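Local coordinates for major capsid protein (Faustovirus, PDB 5J7O) that serves as the major capsid protein of a large double-stranded DNA virus, folding as a double jelly-roll and assembling into trimers, at residues 91-96 and 101-106; 299-304 and 320-325. All blocks are in the same frame, centred on the assembly; numbering follows the deposited sequence.

Interaction 1: residues 91-96 and 101-106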
loop_
_atom_site.group_PDB
_atom_site.type_symbol
_atom_site.label_atom_id
_atom_site.label_comp_id
_atom_site.label_asym_id
_atom_site.label_seq_id
_atom_site.Cartn_x
_atom_site.Cartn_y
_atom_site.Cartn_z
ATOM N N PHE B 91 23.573 29.535 0.564
ATOM C CA PHE B 91 24.715 28.800 0.043
ATOM C C PHE B 91 25.174 29.429 -1.264
ATOM O O PHE B 91 24.351 29.850 -2.084
ATOM C CB PHE B 91 24.371 27.329 -0.217
ATOM C CG PHE B 91 23.838 26.599 0.979
ATOM C CD1 PHE B 91 22.486 26.621 1.274
ATOM C CD2 PHE B 91 24.685 25.865 1.793
ATOM C CE1 PHE B 91 21.989 25.940 2.368
ATOM C CE2 PHE B 91 24.195 25.182 2.889
ATOM C CZ PHE B 91 22.845 25.220 3.177
ATOM N N SER B 92 26.485 29.490 -1.458
ATOM C CA SER B 92 27.022 29.714 -2.788
ATOM C C SER B 92 27.092 28.385 -3.530
ATOM O O SER B 92 27.303 27.328 -2.929
ATOM C CB SER B 92 28.411 30.351 -2.723
ATOM O OG SER B 92 28.342 31.695 -2.281
ATOM N N ILE B 93 26.888 28.443 -4.839
ATOM C CA ILE B 93 27.048 27.257 -5.677
ATOM C C ILE B 93 28.495 27.238 -6.153
ATOM O O ILE B 93 28.860 28.004 -7.056
ATOM C CB ILE B 93 26.056 27.254 -6.850
ATOM C CG1 ILE B 93 24.624 27.380 -6.326
ATOM C CG2 ILE B 93 26.207 25.980 -7.667
ATOM C CD1 ILE B 93 23.576 27.466 -7.412
ATOM N N PRO B 94 29.349 26.394 -5.571
ATOM C CA PRO B 94 30.779 26.459 -5.886
ATOM C C PRO B 94 31.054 26.106 -7.337
ATOM O O PRO B 94 30.260 25.449 -8.014
ATOM C CB PRO B 94 31.402 25.423 -4.939
ATOM C CG PRO B 94 30.361 25.165 -3.893
ATOM C CD PRO B 94 29.049 25.345 -4.585
ATOM N N GLN B 95 32.204 26.566 -7.816
ATOM C CA GLN B 95 32.661 26.221 -9.153
ATOM C C GLN B 95 33.335 24.856 -9.101
ATOM O O GLN B 95 34.348 24.682 -8.416
ATOM C CB GLN B 95 33.614 27.287 -9.683
ATOM C CG GLN B 95 33.774 27.270 -11.189
ATOM C CD GLN B 95 34.337 28.568 -11.718
ATOM O OE1 GLN B 95 33.593 29.505 -12.013
ATOM N NE2 GLN B 95 35.657 28.635 -11.842
ATOM N N PHE B 96 32.763 23.887 -9.811
ATOM C CA PHE B 96 33.266 22.521 -9.763
ATOM C C PHE B 96 33.154 21.862 -11.132
ATOM O O PHE B 96 34.160 21.679 -11.824
ATOM C CB PHE B 96 32.503 21.713 -8.710
ATOM C CG PHE B 96 33.132 20.389 -8.380
ATOM C CD1 PHE B 96 34.468 20.148 -8.655
ATOM C CD2 PHE B 96 32.380 19.382 -7.797
ATOM C CE1 PHE B 96 35.042 18.927 -8.350
ATOM C CE2 PHE B 96 32.948 18.159 -7.492
ATOM C CZ PHE B 96 34.281 17.931 -7.768
ATOM N N SER B 101 23.475 20.073 -11.354
ATOM C CA SER B 101 22.167 19.460 -11.547
ATOM C C SER B 101 21.368 19.401 -10.250
ATOM O O SER B 101 21.098 20.436 -9.633
ATOM C CB SER B 101 22.331 18.056 -12.135
ATOM O OG SER B 101 21.094 17.543 -12.598
ATOM N N ASP B 102 20.988 18.194 -9.832
ATOM C CA ASP B 102 20.087 18.036 -8.698
ATOM C C ASP B 102 20.751 18.484 -7.399
ATOM O O ASP B 102 21.965 18.361 -7.215
ATOM C CB ASP B 102 19.626 16.583 -8.581
ATOM C CG ASP B 102 20.782 15.604 -8.517
ATOM O OD1 ASP B 102 21.430 15.383 -9.563
ATOM O OD2 ASP B 102 21.036 15.047 -7.428
ATOM N N MET B 103 19.930 19.012 -6.493
ATOM C CA MET B 103 20.399 19.555 -5.227
ATOM C C MET B 103 19.572 18.994 -4.080
ATOM O O MET B 103 18.359 18.804 -4.212
ATOM C CB MET B 103 20.330 21.087 -5.218
ATOM C CG MET B 103 21.201 21.751 -6.271
ATOM S SD MET B 103 21.161 23.552 -6.177
ATOM C CE MET B 103 22.317 23.976 -7.478
ATOM N N VAL B 104 20.237 18.736 -2.959
ATOM C CA VAL B 104 19.583 18.234 -1.757
ATOM C C VAL B 104 20.315 18.806 -0.550
ATOM O O VAL B 104 21.542 18.933 -0.555
ATOM C CB VAL B 104 19.544 16.688 -1.743
ATOM C CG1 VAL B 104 20.948 16.100 -1.693
ATOM C CG2 VAL B 104 18.697 16.178 -0.595
ATOM N N VAL B 105 19.555 19.176 0.477
ATOM C CA VAL B 105 20.084 19.888 1.635
ATOM C C VAL B 105 19.981 18.982 2.854
ATOM O O VAL B 105 18.883 18.554 3.231
ATOM C CB VAL B 105 19.344 21.211 1.873
ATOM C CG1 VAL B 105 19.841 21.871 3.146
ATOM C CG2 VAL B 105 19.522 22.141 0.686
ATOM N N HIS B 106 21.124 18.698 3.473
ATOM C CA HIS B 106 21.159 17.934 4.713
ATOM C C HIS B 106 20.868 18.864 5.884
ATOM O O HIS B 106 21.582 19.850 6.086
ATOM C CB HIS B 106 22.518 17.260 4.885
ATOM C CG HIS B 106 22.688 16.560 6.198
ATOM N ND1 HIS B 106 23.901 16.487 6.851
ATOM C CD2 HIS B 106 21.801 15.897 6.976
ATOM C CE1 HIS B 106 23.752 15.813 7.977
ATOM N NE2 HIS B 106 22.488 15.443 8.078
#

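Interaction 2: residues 299-304 and 320-325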
loop_
_atom_site.group_PDB
_atom_site.type_symbol
_atom_site.label_atom_id
_atom_site.label_comp_id
_atom_site.label_asym_id
_atom_site.label_seq_id
_atom_site.Cartn_x
_atom_site.Cartn_y
_atom_site.Cartn_z
ATOM N N LEU B 299 15.834 19.929 -3.358
ATOM C CA LEU B 299 15.419 21.235 -3.861
ATOM C C LEU B 299 14.696 21.027 -5.187
ATOM O O LEU B 299 15.303 20.603 -6.176
ATOM C CB LEU B 299 16.619 22.164 -4.009
ATOM C CG LEU B 299 17.414 22.391 -2.719
ATOM C CD1 LEU B 299 18.407 23.530 -2.884
ATOM C CD2 LEU B 299 16.488 22.648 -1.536
ATOM N N LEU B 300 13.400 21.330 -5.204
ATOM C CA LEU B 300 12.507 20.910 -6.285
ATOM C C LEU B 300 12.502 21.923 -7.435
ATOM O O LEU B 300 11.464 22.449 -7.834
ATOM C CB LEU B 300 11.101 20.698 -5.737
ATOM C CG LEU B 300 10.996 19.945 -4.409
ATOM C CD1 LEU B 300 9.702 20.302 -3.693
ATOM C CD2 LEU B 300 11.086 18.443 -4.631
ATOM N N PHE B 301 13.688 22.182 -7.978
ATOM C CA PHE B 301 13.813 23.041 -9.144
ATOM C C PHE B 301 13.819 22.208 -10.427
ATOM O O PHE B 301 13.946 20.982 -10.405
ATOM C CB PHE B 301 15.076 23.897 -9.056
ATOM C CG PHE B 301 15.030 24.943 -7.976
ATOM C CD1 PHE B 301 14.116 25.983 -8.037
ATOM C CD2 PHE B 301 15.918 24.900 -6.914
ATOM C CE1 PHE B 301 14.078 26.949 -7.050
ATOM C CE2 PHE B 301 15.885 25.865 -5.924
ATOM C CZ PHE B 301 14.963 26.890 -5.992
ATOM N N TRP B 302 13.680 22.901 -11.561
ATOM C CA TRP B 302 13.557 22.204 -12.839
ATOM C C TRP B 302 14.862 21.518 -13.225
ATOM O O TRP B 302 14.844 20.445 -13.839
ATOM C CB TRP B 302 13.115 23.181 -13.934
ATOM C CG TRP B 302 14.254 23.949 -14.522
ATOM C CD1 TRP B 302 14.977 23.620 -15.630
ATOM C CD2 TRP B 302 14.827 25.158 -14.013
ATOM N NE1 TRP B 302 15.962 24.551 -15.848
ATOM C CE2 TRP B 302 15.891 25.507 -14.869
ATOM C CE3 TRP B 302 14.543 25.983 -12.920
ATOM C CZ2 TRP B 302 16.668 26.642 -14.666
ATOM C CZ3 TRP B 302 15.315 27.108 -12.722
ATOM C CH2 TRP B 302 16.366 27.428 -13.590
ATOM N N PHE B 303 16.005 22.094 -12.842
ATOM C CA PHE B 303 17.292 21.611 -13.328
ATOM C C PHE B 303 17.725 20.361 -12.577
ATOM O O PHE B 303 18.906 20.005 -12.576
ATOM C CB PHE B 303 18.363 22.703 -13.225
ATOM C CG PHE B 303 18.475 23.327 -11.867
ATOM C CD1 PHE B 303 19.209 22.717 -10.859
ATOM C CD2 PHE B 303 17.865 24.539 -11.604
ATOM C CE1 PHE B 303 19.320 23.306 -9.610
ATOM C CE2 PHE B 303 17.977 25.135 -10.360
ATOM C CZ PHE B 303 18.703 24.515 -9.361
ATOM N N ARG B 304 16.774 19.697 -11.914
ATOM C CA ARG B 304 17.051 18.385 -11.351
ATOM C C ARG B 304 17.196 17.341 -12.448
ATOM O O ARG B 304 17.967 16.385 -12.299
ATOM C CB ARG B 304 15.939 18.004 -10.373
ATOM C CG ARG B 304 15.878 16.536 -9.985
ATOM C CD ARG B 304 15.021 16.362 -8.741
ATOM N NE ARG B 304 15.510 17.218 -7.664
ATOM C CZ ARG B 304 16.427 16.845 -6.778
ATOM N NH1 ARG B 304 16.942 15.625 -6.835
ATOM N NH2 ARG B 304 16.826 17.687 -5.835
ATOM N N ARG B 320 25.582 33.562 -7.991
ATOM C CA ARG B 320 24.596 32.492 -7.955
ATOM C C ARG B 320 24.507 31.948 -6.537
ATOM O O ARG B 320 25.532 31.628 -5.924
ATOM C CB ARG B 320 24.964 31.381 -8.944
ATOM C CG ARG B 320 26.384 30.854 -8.790
ATOM C CD ARG B 320 26.792 29.973 -9.958
ATOM N NE ARG B 320 27.944 29.138 -9.628
ATOM C CZ ARG B 320 28.607 28.396 -10.509
ATOM N NH1 ARG B 320 28.239 28.392 -11.783
ATOM N NH2 ARG B 320 29.639 27.663 -10.117
ATOM N N PHE B 321 23.287 31.853 -6.011
ATOM C CA PHE B 321 23.099 31.461 -4.623
ATOM C C PHE B 321 21.836 30.627 -4.481
ATOM O O PHE B 321 20.904 30.735 -5.282
ATOM C CB PHE B 321 23.003 32.678 -3.695
ATOM C CG PHE B 321 24.208 33.570 -3.732
ATOM C CD1 PHE B 321 25.292 33.326 -2.905
ATOM C CD2 PHE B 321 24.254 34.658 -4.587
ATOM C CE1 PHE B 321 26.400 34.149 -2.934
ATOM C CE2 PHE B 321 25.361 35.484 -4.620
ATOM C CZ PHE B 321 26.434 35.229 -3.793
ATOM N N ILE B 322 21.821 29.793 -3.444
ATOM C CA ILE B 322 20.620 29.107 -2.985
ATOM C C ILE B 322 20.291 29.664 -1.607
ATOM O O ILE B 322 21.051 29.472 -0.650
ATOM C CB ILE B 322 20.802 27.584 -2.942
ATOM C CG1 ILE B 322 20.944 27.023 -4.357
ATOM C CG2 ILE B 322 19.627 26.932 -2.226
ATOM C CD1 ILE B 322 19.740 27.278 -5.240
ATOM N N THR B 323 19.169 30.368 -1.506
ATOM C CA THR B 323 18.727 30.989 -0.265
ATOM C C THR B 323 17.536 30.214 0.283
ATOM O O THR B 323 16.613 29.878 -0.464
ATOM C CB THR B 323 18.357 32.457 -0.492
ATOM O OG1 THR B 323 19.548 33.220 -0.723
ATOM C CG2 THR B 323 17.617 33.024 0.709
ATOM N N VAL B 324 17.566 29.925 1.583
ATOM C CA VAL B 324 16.534 29.129 2.236
ATOM C C VAL B 324 16.070 29.864 3.485
ATOM O O VAL B 324 16.882 30.174 4.365
ATOM C CB VAL B 324 17.035 27.721 2.599
ATOM C CG1 VAL B 324 15.930 26.932 3.271
ATOM C CG2 VAL B 324 17.538 26.991 1.362
ATOM N N ASP B 325 14.770 30.141 3.563
ATOM C CA ASP B 325 14.159 30.669 4.776
ATOM C C ASP B 325 13.696 29.506 5.644
ATOM O O ASP B 325 13.060 28.569 5.151
ATOM C CB ASP B 325 12.983 31.586 4.444
ATOM C CG ASP B 325 13.414 32.855 3.735
ATOM O OD1 ASP B 325 14.612 33.205 3.811
ATOM O OD2 ASP B 325 12.554 33.509 3.107
#

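Interaction 1: residues 91-96 and 101-106
Met103 and Val105 project from strand 99-109 into the interior of a β-sandwich, where Phe91 of the facing sheet, and Ile93 just past the end of strand 88-92, meet them. Ahead of them, Ser101 and Asp102 have their polar ends engaged elsewhere: Ser101 OG bonds to the carbonyl of Phe303, and the Asp102 carboxylate takes Tyr73 and Asn397 together with Tyr548 of a second subunit. Met103 then supplies the longest reach. Its chain is extended beyond CG (chi2 -177°, chi3 178°), which carries the terminal methyl CE deep into the layer, where it stops 3.7 Å from CD1 of Ile93. The isoleucine also sends out its longer branch extended, and the two side chains cross at roughly a right angle, so that only their end methyls come close. Val104 turns to the other face of the strand, packing on Tyr395 and on Tyr548 of the second subunit. With Val105 the direction reverses again: CG1, placed anti to the backbone N (chi1 175°), approaches the far end of the Phe91 ring obliquely, 4.5 Å from CZ, a looser touch than the one at Met103. His106, on the same face as Val104, stacks on Phe296. No hydrogen bond joins the two segments, and the paired residues keep their CA atoms 10.2 Å apart at both Phe91-Val105 and Ile93-Met103. That spacing, filled by apolar side chains of strand 99-109 and of the end of strand 88-92 with the residue after it, is the interior of a viral jelly-roll, with 88-92 and 99-109 as strands C and D.

Interaction 2: residues 299-304 and 320-325
The jelly-roll interior is continued here by the G-H connection: Leu299 and Phe301, in the segment that follows strand 293-298, close over Ile322 of strand 320-326, which belongs to the facing sheet. Between the first two, Leu300 is the centre of an inverse gamma turn, with a weak bond of 2.9 Å from Phe301 N back to Leu299 O. The turn leaves the side chains on its two flanks directed at the opposite strand, while the backbone N and O of Leu300 itself bond to the hydroxyls of Tyr201 and Tyr421.

Ile322 divides its branches between the two neighbours. CG2, set anti to the backbone N, lies 3.7 Å from CD1 of Leu299. The other branch bends at its second torsion (chi2 -61°), and its end methyl CD1 comes to 4.2 Å from CE2 of Phe301, meeting that ring obliquely. In both pairs the side chains run past one another in opposite directions, so each contact is made alongside and wholly by carbon atoms. Tyr201 and Phe191 of the CHEF sheet also line this part of the interior: the first meets the Phe301 ring edge-to-face, and the second packs against both Phe301 and Ile322.

Beyond the turn the chain coils into a short 3-10 segment, where an edge of the Phe303 ring meets one face of the Trp302 ring. Arg304 then folds back along its own segment. While its NH1 bonds to Asn552 and Tyr548 of a second subunit, its NH2 makes a weak but fairly straight bond (166°), in the guanidinium plane, to Leu299 O at 3.3 Å.

Interactions 1 and 2 fill adjoining parts of one jelly-roll interior, their centres about 8 Å apart, and each bridges the BIDG and CHEF sides of the sandwich. Backbone bonds tie them together on both sides: Phe91 N lies 2.8 Å from Ile322 O, joining strands C and H, and Met103 O lies 2.9 Å from Leu299 N, joining strand D to the segment that leaves strand G. Between these layers the side chains mingle, with Ile93 and Met103 both touching Ile322, and Leu299 packing on Val105. On the side away from the interior, Asp102 and Arg304 both meet Tyr548 and Asn552 of the second subunit, placing this part of the fold at an interface within the trimer.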